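Local coordinates for hypothetical protein Atu0120 (Agrobacterium tumefaciens, PDB 2I6H), which is of unknown function but belongs to the bacterial DUF924 family and folds into an all-helical chain, at residues Asp74-Met87 with Phe114-Val127. Sequence-based numbering, arbitrary orientation. Where two conformers were deposited one is given.
With CA (calcium ion), chain C.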
ATOM      1  N   ASP A  74     -17.900 -22.975 -10.633  1.00 10.43           N
ATOM      2  CA  ASP A  74     -16.956 -22.774 -11.731  1.00 10.89           C
ATOM      3  C   ASP A  74     -17.571 -21.929 -12.835  1.00 10.45           C
ATOM      4  O   ASP A  74     -16.852 -21.279 -13.577  1.00 11.53           O
ATOM      5  CB  ASP A  74     -16.478 -24.101 -12.374  1.00 10.99           C
ATOM      6  CG  ASP A  74     -15.577 -24.951 -11.441  1.00 12.12           C
ATOM      7  OD1 ASP A  74     -15.551 -24.755 -10.211  1.00 11.82           O
ATOM      8  OD2 ASP A  74     -14.896 -25.867 -11.978  1.00 14.83           O
ATOM      9  N   GLY A  75     -18.890 -22.003 -12.959  1.00 10.33           N
ATOM     10  CA  GLY A  75     -19.640 -21.208 -13.924  1.00  9.81           C
ATOM     11  C   GLY A  75     -19.431 -19.706 -13.764  1.00  9.06           C
ATOM     12  O   GLY A  75     -19.685 -18.939 -14.701  1.00  8.68           O
ATOM     13  N   TRP A  76     -18.991 -19.276 -12.579  1.00  8.50           N
ATOM     14  CA  TRP A  76     -18.728 -17.842 -12.340  1.00  9.82           C
ATOM     15  C   TRP A  76     -17.558 -17.324 -13.173  1.00 10.05           C
ATOM     16  O   TRP A  76     -17.383 -16.109 -13.344  1.00 10.68           O
ATOM     17  CB  TRP A  76     -18.494 -17.570 -10.837  1.00  9.13           C
ATOM     18  CG  TRP A  76     -19.739 -17.721 -10.007  1.00  9.24           C
ATOM     19  CD1 TRP A  76     -20.940 -18.304 -10.390  1.00  8.60           C
ATOM     20  CD2 TRP A  76     -19.908 -17.310  -8.649  1.00  9.33           C
ATOM     21  NE1 TRP A  76     -21.842 -18.284  -9.324  1.00 10.46           N
ATOM     22  CE2 TRP A  76     -21.236 -17.671  -8.249  1.00 10.09           C
ATOM     23  CE3 TRP A  76     -19.075 -16.677  -7.720  1.00 11.72           C
ATOM     24  CZ2 TRP A  76     -21.729 -17.410  -6.963  1.00 11.51           C
ATOM     25  CZ3 TRP A  76     -19.589 -16.411  -6.421  1.00  9.44           C
ATOM     26  CH2 TRP A  76     -20.902 -16.772  -6.073  1.00  9.27           C
ATOM     27  N   LEU A  77     -16.741 -18.244 -13.687  1.00 10.90           N
ATOM     28  CA  LEU A  77     -15.667 -17.828 -14.602  1.00  9.23           C
ATOM     29  C   LEU A  77     -16.228 -17.141 -15.867  1.00 10.43           C
ATOM     30  O   LEU A  77     -15.497 -16.444 -16.573  1.00 10.37           O
ATOM     31  CB  LEU A  77     -14.782 -19.023 -14.985  1.00  9.67           C
ATOM     32  CG  LEU A  77     -13.842 -19.503 -13.851  1.00 12.59           C
ATOM     33  CD1 LEU A  77     -13.225 -20.858 -14.248  1.00 13.31           C
ATOM     34  CD2 LEU A  77     -12.741 -18.426 -13.493  1.00 15.95           C
ATOM     35  N   GLU A  78     -17.519 -17.344 -16.151  1.00 10.29           N
ATOM     36  CA  GLU A  78     -18.106 -16.719 -17.351  1.00 11.49           C
ATOM     37  C   GLU A  78     -18.178 -15.169 -17.282  1.00 11.10           C
ATOM     38  O   GLU A  78     -18.165 -14.494 -18.341  1.00 11.71           O
ATOM     39  CB  GLU A  78     -19.491 -17.326 -17.619  1.00 10.35           C
ATOM     40  CG  GLU A  78     -20.120 -16.760 -18.861  1.00 13.56           C
ATOM     41  CD  GLU A  78     -21.481 -17.401 -19.216  1.00 13.52           C
ATOM     42  OE1 GLU A  78     -21.885 -18.432 -18.646  1.00 11.72           O
ATOM     43  OE2 GLU A  78     -22.152 -16.828 -20.108  1.00 12.53           O
ATOM     44  N   GLY A  79     -18.276 -14.611 -16.064  1.00 10.60           N
ATOM     45  CA  GLY A  79     -18.486 -13.155 -15.864  1.00 10.46           C
ATOM     46  C   GLY A  79     -17.285 -12.508 -15.176  1.00 11.16           C
ATOM     47  O   GLY A  79     -16.609 -13.156 -14.369  1.00  9.83           O
ATOM     48  N   ALA A  80     -17.018 -11.245 -15.487  1.00  9.32           N
ATOM     49  CA  ALA A  80     -15.887 -10.566 -14.867  1.00 10.72           C
ATOM     50  C   ALA A  80     -16.112 -10.359 -13.370  1.00 10.61           C
ATOM     51  O   ALA A  80     -15.237 -10.723 -12.559  1.00 10.71           O
ATOM     52  CB  ALA A  80     -15.572  -9.210 -15.575  1.00 10.12           C
ATOM     53  N   GLU A  81     -17.247  -9.757 -12.980  1.00 10.03           N
ATOM     54  CA  GLU A  81     -17.468  -9.538 -11.544  1.00 11.07           C
ATOM     55  C   GLU A  81     -17.720 -10.842 -10.773  1.00  9.83           C
ATOM     56  O   GLU A  81     -17.326 -10.964  -9.635  1.00 10.16           O
ATOM     57  CB  GLU A  81     -18.564  -8.503 -11.278  1.00 11.76           C
ATOM     58  CG  GLU A  81     -18.103  -7.101 -11.772  1.00 16.84           C
ATOM     59  CD  GLU A  81     -18.884  -5.930 -11.151  1.00 22.18           C
ATOM     60  OE1 GLU A  81     -20.068  -6.132 -10.839  1.00 20.68           O
ATOM     61  OE2 GLU A  81     -18.287  -4.836 -10.954  1.00 24.07           O
ATOM     62  N   SER A  82     -18.356 -11.825 -11.412  1.00  9.48           N
ATOM     63  CA  SER A  82     -18.512 -13.119 -10.746  1.00  9.01           C
ATOM     64  C   SER A  82     -17.147 -13.805 -10.573  1.00  9.29           C
ATOM     65  O   SER A  82     -16.923 -14.501  -9.573  1.00  9.05           O
ATOM     66  CB  SER A  82     -19.548 -14.035 -11.458  1.00  9.37           C
ATOM     67  OG  SER A  82     -19.225 -14.204 -12.825  1.00  9.36           O
ATOM     68  N   SER A  83     -16.223 -13.590 -11.506  1.00  9.32           N
ATOM     69  CA  SER A  83     -14.862 -14.133 -11.314  1.00  9.68           C
ATOM     70  C   SER A  83     -14.151 -13.388 -10.177  1.00  9.97           C
ATOM     71  O   SER A  83     -13.445 -14.002  -9.399  1.00  8.89           O
ATOM     72  CB  SER A  83     -14.009 -14.055 -12.574  1.00  9.96           C
ATOM     73  OG  SER A  83     -14.461 -14.984 -13.553  1.00  9.83           O
ATOM     74  N   LEU A  84     -14.349 -12.072 -10.109  1.00  9.06           N
ATOM     75  CA  LEU A  84     -13.886 -11.308  -8.936  1.00  9.35           C
ATOM     76  C   LEU A  84     -14.422 -11.930  -7.628  1.00  9.50           C
ATOM     77  O   LEU A  84     -13.685 -12.083  -6.652  1.00 10.04           O
ATOM     78  CB  LEU A  84     -14.315  -9.812  -9.050  1.00  7.64           C
ATOM     79  CG  LEU A  84     -14.004  -8.907  -7.827  1.00  9.50           C
ATOM     80  CD1 LEU A  84     -12.490  -8.990  -7.472  1.00 14.15           C
ATOM     81  CD2 LEU A  84     -14.440  -7.445  -8.054  1.00 10.62           C
ATOM     82  N   ALA A  85     -15.723 -12.254  -7.587  1.00  9.08           N
ATOM     83  CA  ALA A  85     -16.306 -12.923  -6.429  1.00  8.98           C
ATOM     84  C   ALA A  85     -15.546 -14.215  -6.078  1.00  9.23           C
ATOM     85  O   ALA A  85     -15.331 -14.493  -4.886  1.00  9.18           O
ATOM     86  CB  ALA A  85     -17.798 -13.220  -6.649  1.00  8.87           C
ATOM     87  N   LEU A  86     -15.192 -15.013  -7.092  1.00  9.82           N
ATOM     88  CA  LEU A  86     -14.362 -16.212  -6.850  1.00  8.81           C
ATOM     89  C   LEU A  86     -13.037 -15.860  -6.138  1.00  9.34           C
ATOM     90  O   LEU A  86     -12.637 -16.566  -5.200  1.00  8.59           O
ATOM     91  CB  LEU A  86     -14.074 -16.964  -8.142  1.00  9.13           C
ATOM     92  CG  LEU A  86     -15.269 -17.688  -8.783  1.00  8.17           C
ATOM     93  CD1 LEU A  86     -14.803 -18.337 -10.091  1.00  9.85           C
ATOM     94  CD2 LEU A  86     -15.872 -18.762  -7.796  1.00  7.62           C
HETATM   95  N   MSE A  87     -12.373 -14.795  -6.580  1.00  8.30           N
HETATM   96  CA  MSE A  87     -11.105 -14.375  -5.977  1.00  9.50           C
HETATM   97  C   MSE A  87     -11.348 -14.039  -4.495  1.00  9.58           C
HETATM   98  O   MSE A  87     -10.578 -14.442  -3.601  1.00 10.38           O
HETATM   99  CB  MSE A  87     -10.559 -13.102  -6.648  1.00 10.38           C
HETATM  100  CG  MSE A  87     -10.321 -13.164  -8.101  1.00 10.59           C
HETATM  101 SE   MSE A  87      -8.955 -14.559  -8.542  0.90 18.90          SE
HETATM  102  CE  MSE A  87     -10.170 -15.945  -9.071  1.00 15.87           C
ATOM    103  N   PHE A 114      -8.062 -20.356 -10.922  1.00 11.67           N
ATOM    104  CA  PHE A 114      -9.116 -19.470 -11.382  1.00 10.74           C
ATOM    105  C   PHE A 114      -8.623 -18.085 -11.798  1.00 11.23           C
ATOM    106  O   PHE A 114      -9.141 -17.530 -12.773  1.00  9.95           O
ATOM    107  CB  PHE A 114     -10.182 -19.304 -10.322  1.00 11.25           C
ATOM    108  CG  PHE A 114     -11.139 -20.492 -10.192  1.00 10.29           C
ATOM    109  CD1 PHE A 114     -11.333 -21.443 -11.194  1.00 15.63           C
ATOM    110  CD2 PHE A 114     -11.873 -20.610  -9.014  1.00 11.66           C
ATOM    111  CE1 PHE A 114     -12.278 -22.547 -10.986  1.00 15.16           C
ATOM    112  CE2 PHE A 114     -12.806 -21.661  -8.820  1.00 14.99           C
ATOM    113  CZ  PHE A 114     -13.020 -22.606  -9.830  1.00 12.41           C
ATOM    114  N   ALA A 115      -7.645 -17.523 -11.076  1.00 10.95           N
ATOM    115  CA  ALA A 115      -7.079 -16.197 -11.453  1.00 11.23           C
ATOM    116  C   ALA A 115      -6.503 -16.259 -12.881  1.00 11.39           C
ATOM    117  O   ALA A 115      -6.785 -15.400 -13.729  1.00 10.78           O
ATOM    118  CB  ALA A 115      -5.992 -15.733 -10.469  1.00 11.56           C
ATOM    119  N   ASP A 116      -5.727 -17.301 -13.134  1.00 10.56           N
ATOM    120  CA  ASP A 116      -5.174 -17.535 -14.482  1.00 12.28           C
ATOM    121  C   ASP A 116      -6.283 -17.551 -15.566  1.00 12.10           C
ATOM    122  O   ASP A 116      -6.186 -16.867 -16.625  1.00 11.08           O
ATOM    123  CB  ASP A 116      -4.416 -18.868 -14.498  1.00 12.64           C
ATOM    124  CG  ASP A 116      -3.855 -19.198 -15.907  1.00 14.49           C
ATOM    125  OD1 ASP A 116      -2.938 -18.485 -16.393  1.00 14.96           O
ATOM    126  OD2 ASP A 116      -4.401 -20.141 -16.533  1.00 15.94           O
ATOM    127  N   GLU A 117      -7.332 -18.315 -15.292  1.00 11.75           N
ATOM    128  CA  GLU A 117      -8.449 -18.442 -16.236  1.00 12.91           C
ATOM    129  C   GLU A 117      -9.179 -17.099 -16.435  1.00 12.50           C
ATOM    130  O   GLU A 117      -9.504 -16.718 -17.566  1.00 11.66           O
ATOM    131  CB  GLU A 117      -9.422 -19.553 -15.826  1.00 13.65           C
ATOM    132  CG  GLU A 117     -10.569 -19.747 -16.843  1.00 15.89           C
ATOM    133  CD  GLU A 117     -10.098 -20.010 -18.299  1.00 21.49           C
ATOM    134  OE1 GLU A 117      -8.952 -20.500 -18.521  1.00 18.37           O
ATOM    135  OE2 GLU A 117     -10.914 -19.714 -19.211  1.00 20.84           O
ATOM    136  N   ALA A 118      -9.392 -16.376 -15.343  1.00 10.86           N
ATOM    137  CA  ALA A 118     -10.051 -15.065 -15.394  1.00 11.32           C
ATOM    138  C   ALA A 118      -9.239 -14.066 -16.211  1.00 11.16           C
ATOM    139  O   ALA A 118      -9.804 -13.323 -17.021  1.00 11.03           O
ATOM    140  CB  ALA A 118     -10.314 -14.539 -13.945  1.00 11.56           C
ATOM    141  N   ILE A 119      -7.918 -14.068 -16.015  1.00 10.89           N
ATOM    142  CA  ILE A 119      -7.042 -13.177 -16.741  1.00 12.80           C
ATOM    143  C   ILE A 119      -7.050 -13.544 -18.236  1.00 13.49           C
ATOM    144  O   ILE A 119      -7.065 -12.650 -19.116  1.00 14.16           O
ATOM    145  CB  ILE A 119      -5.652 -13.166 -16.137  1.00 12.21           C
ATOM    146  CG1 ILE A 119      -5.749 -12.429 -14.774  1.00 13.00           C
ATOM    147  CG2 ILE A 119      -4.621 -12.404 -17.064  1.00 12.08           C
ATOM    148  CD1 ILE A 119      -4.533 -12.613 -13.905  1.00 12.50           C
ATOM    149  N   ARG A 120      -7.094 -14.848 -18.511  1.00 13.51           N
ATOM    150  CA  ARG A 120      -7.120 -15.312 -19.897  0.50 13.76           C
ATOM    151  C   ARG A 120      -8.373 -14.797 -20.593  1.00 14.26           C
ATOM    152  O   ARG A 120      -8.340 -14.499 -21.790  1.00 15.09           O
ATOM    153  CB  ARG A 120      -7.025 -16.830 -19.957  0.50 14.00           C
ATOM    154  CG  ARG A 120      -5.612 -17.362 -19.746  0.50 13.67           C
ATOM    155  CD  ARG A 120      -5.544 -18.879 -19.852  0.50 16.20           C
ATOM    156  NE  ARG A 120      -5.788 -19.385 -21.201  0.50 16.37           N
ATOM    157  CZ  ARG A 120      -4.882 -19.428 -22.189  0.50 17.48           C
ATOM    158  NH1 ARG A 120      -3.647 -18.953 -22.026  0.50 19.57           N
ATOM    159  NH2 ARG A 120      -5.215 -19.928 -23.366  0.50 15.51           N
ATOM    160  N   ARG A 121      -9.466 -14.666 -19.830  1.00 13.50           N
ATOM    161  CA  ARG A 121     -10.737 -14.186 -20.377  1.00 12.71           C
ATOM    162  C   ARG A 121     -10.798 -12.660 -20.407  1.00 12.44           C
ATOM    163  O   ARG A 121     -11.798 -12.120 -20.862  1.00 13.18           O
ATOM    164  CB  ARG A 121     -11.917 -14.702 -19.553  1.00 13.08           C
ATOM    165  CG  ARG A 121     -12.084 -16.211 -19.664  1.00 14.60           C
ATOM    166  CD  ARG A 121     -13.178 -16.785 -18.811  1.00 17.30           C
ATOM    167  NE  ARG A 121     -13.135 -18.261 -18.867  1.00 18.16           N
ATOM    168  CZ  ARG A 121     -14.189 -19.051 -19.001  1.00 21.64           C
ATOM    169  NH1 ARG A 121     -15.410 -18.537 -19.144  1.00 25.21           N
ATOM    170  NH2 ARG A 121     -14.027 -20.363 -18.998  1.00 20.99           N
ATOM    171  N   GLY A 122      -9.781 -11.987 -19.866  1.00 11.12           N
ATOM    172  CA  GLY A 122      -9.725 -10.493 -19.861  1.00 11.52           C
ATOM    173  C   GLY A 122     -10.485  -9.855 -18.700  1.00 11.28           C
ATOM    174  O   GLY A 122     -10.683  -8.621 -18.664  1.00 11.46           O
ATOM    175  N   HIS A 123     -10.909 -10.678 -17.730  1.00 10.91           N
ATOM    176  CA  HIS A 123     -11.780 -10.183 -16.644  1.00 11.30           C
ATOM    177  C   HIS A 123     -11.148  -9.096 -15.765  1.00 11.68           C
ATOM    178  O   HIS A 123     -11.856  -8.178 -15.249  1.00 12.59           O
ATOM    179  CB  HIS A 123     -12.275 -11.347 -15.775  1.00 10.26           C
ATOM    180  CG  HIS A 123     -13.253 -12.254 -16.465  1.00 11.87           C
ATOM    181  ND1 HIS A 123     -14.025 -11.838 -17.525  1.00 11.74           N
ATOM    182  CD2 HIS A 123     -13.593 -13.551 -16.227  1.00 11.14           C
ATOM    183  CE1 HIS A 123     -14.799 -12.841 -17.922  1.00 14.06           C
ATOM    184  NE2 HIS A 123     -14.562 -13.886 -17.141  1.00 13.11           N
ATOM    185  N   ASP A 124      -9.837  -9.197 -15.545  1.00 11.97           N
ATOM    186  CA  ASP A 124      -9.145  -8.217 -14.685  1.00 11.92           C
ATOM    187  C   ASP A 124      -9.228  -6.819 -15.320  1.00 13.20           C
ATOM    188  O   ASP A 124      -9.348  -5.807 -14.617  1.00 13.38           O
ATOM    189  CB  ASP A 124      -7.677  -8.599 -14.462  1.00 12.46           C
ATOM    190  CG  ASP A 124      -6.870  -8.744 -15.764  1.00 12.69           C
ATOM    191  OD1 ASP A 124      -7.383  -9.341 -16.758  1.00 12.77           O
ATOM    192  OD2 ASP A 124      -5.695  -8.272 -15.772  1.00 14.25           O
ATOM    193  N   GLN A 125      -9.184  -6.787 -16.653  1.00 12.89           N
ATOM    194  CA  GLN A 125      -9.253  -5.502 -17.380  1.00 13.99           C
ATOM    195  C   GLN A 125     -10.673  -4.981 -17.416  1.00 14.78           C
ATOM    196  O   GLN A 125     -10.877  -3.788 -17.697  1.00 15.13           O
ATOM    197  CB  GLN A 125      -8.711  -5.660 -18.807  1.00 14.93           C
ATOM    198  CG  GLN A 125      -7.199  -5.930 -18.823  1.00 17.20           C
ATOM    199  CD  GLN A 125      -6.389  -4.848 -18.098  1.00 20.88           C
ATOM    200  OE1 GLN A 125      -6.451  -3.652 -18.439  1.00 22.60           O
ATOM    201  NE2 GLN A 125      -5.624  -5.260 -17.099  1.00 22.21           N
ATOM    202  N   ALA A 126     -11.647  -5.854 -17.149  1.00 14.17           N
ATOM    203  CA  ALA A 126     -13.069  -5.485 -17.228  1.00 15.24           C
ATOM    204  C   ALA A 126     -13.595  -4.904 -15.922  1.00 16.27           C
ATOM    205  O   ALA A 126     -14.603  -4.207 -15.953  1.00 17.97           O
ATOM    206  CB  ALA A 126     -13.940  -6.656 -17.692  1.00 14.81           C
ATOM    207  N   VAL A 127     -12.911  -5.132 -14.795  1.00 15.26           N
ATOM    208  CA  VAL A 127     -13.341  -4.499 -13.517  1.00 14.54           C
ATOM    209  C   VAL A 127     -12.583  -3.170 -13.333  1.00 14.80           C
ATOM    210  O   VAL A 127     -11.599  -2.895 -14.037  1.00 14.53           O
ATOM    211  CB  VAL A 127     -13.122  -5.476 -12.308  1.00 14.53           C
ATOM    212  CG1 VAL A 127     -13.777  -6.851 -12.598  1.00 14.98           C
ATOM    213  CG2 VAL A 127     -11.628  -5.651 -12.015  1.00 13.54           C
TER
HETATM  214 CA    CA C 501     -24.078 -18.307 -19.912  1.00 15.96          CA
HETATM  215  O   HOH W   1     -16.300 -15.541 -20.244  1.00 28.89           O
HETATM  216  O   HOH W   2     -24.770 -16.897 -17.988  1.00 19.57           O
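His123 reaches across to the 3-10 turn 76-78 and donates from NE2 to Leu77 O at 2.8 Å, the acceptor lying in the plane of the imidazole and the N-H pointing at it at 154°. Its ring is sandwiched: Ala80 CA makes a CH-pi contact over one face, 3.7 Å from the centroid, and Arg121 CB covers the opposite face, so the imidazole is held flat at the start of helix 80-97, where Gly79 is the N-cap. Gly122, at positive phi in a Schellman motif just before it, turns the chain away from the helix, and His123 N bonds back to Ala118 O.

The other tightly packed part centres on Phe114. Leu86 CD1 sits over one ring face, while Leu77 CD1 packs against Phe114 CD1 at 3.6 Å. With CG anti to the carbonyl carbon (chi1 -77°), the ring extends to Asp74, whose carboxylate, salt-bridged to Arg71, stands nearly perpendicular at the ring edge. Bent at both chi2 and chi3, selenomethionine Met87 lays SE against Ala115 CB at 3.7 Å and CE against Phe114 CB.

Packing thins toward solvent around Arg121 and Glu78. The Arg121 guanidinium lies over Leu77 CB and is salt-bridged through NE to Glu117 OE2 at 2.7 Å; a water bound to Glu78 O links only weakly to Arg121 NH1. The Glu78 carboxylate instead turns outward and binds a calcium ion through both oxygens.

The axes of the short segments 80-87 and 114-120, parts of helices 80-97 and 108-120, run nearly antiparallel and approach to 10.1 Å. Pro138 of helix 137-140 touches both Met87 and Ala115, while Trp76 packs on helix 29-41.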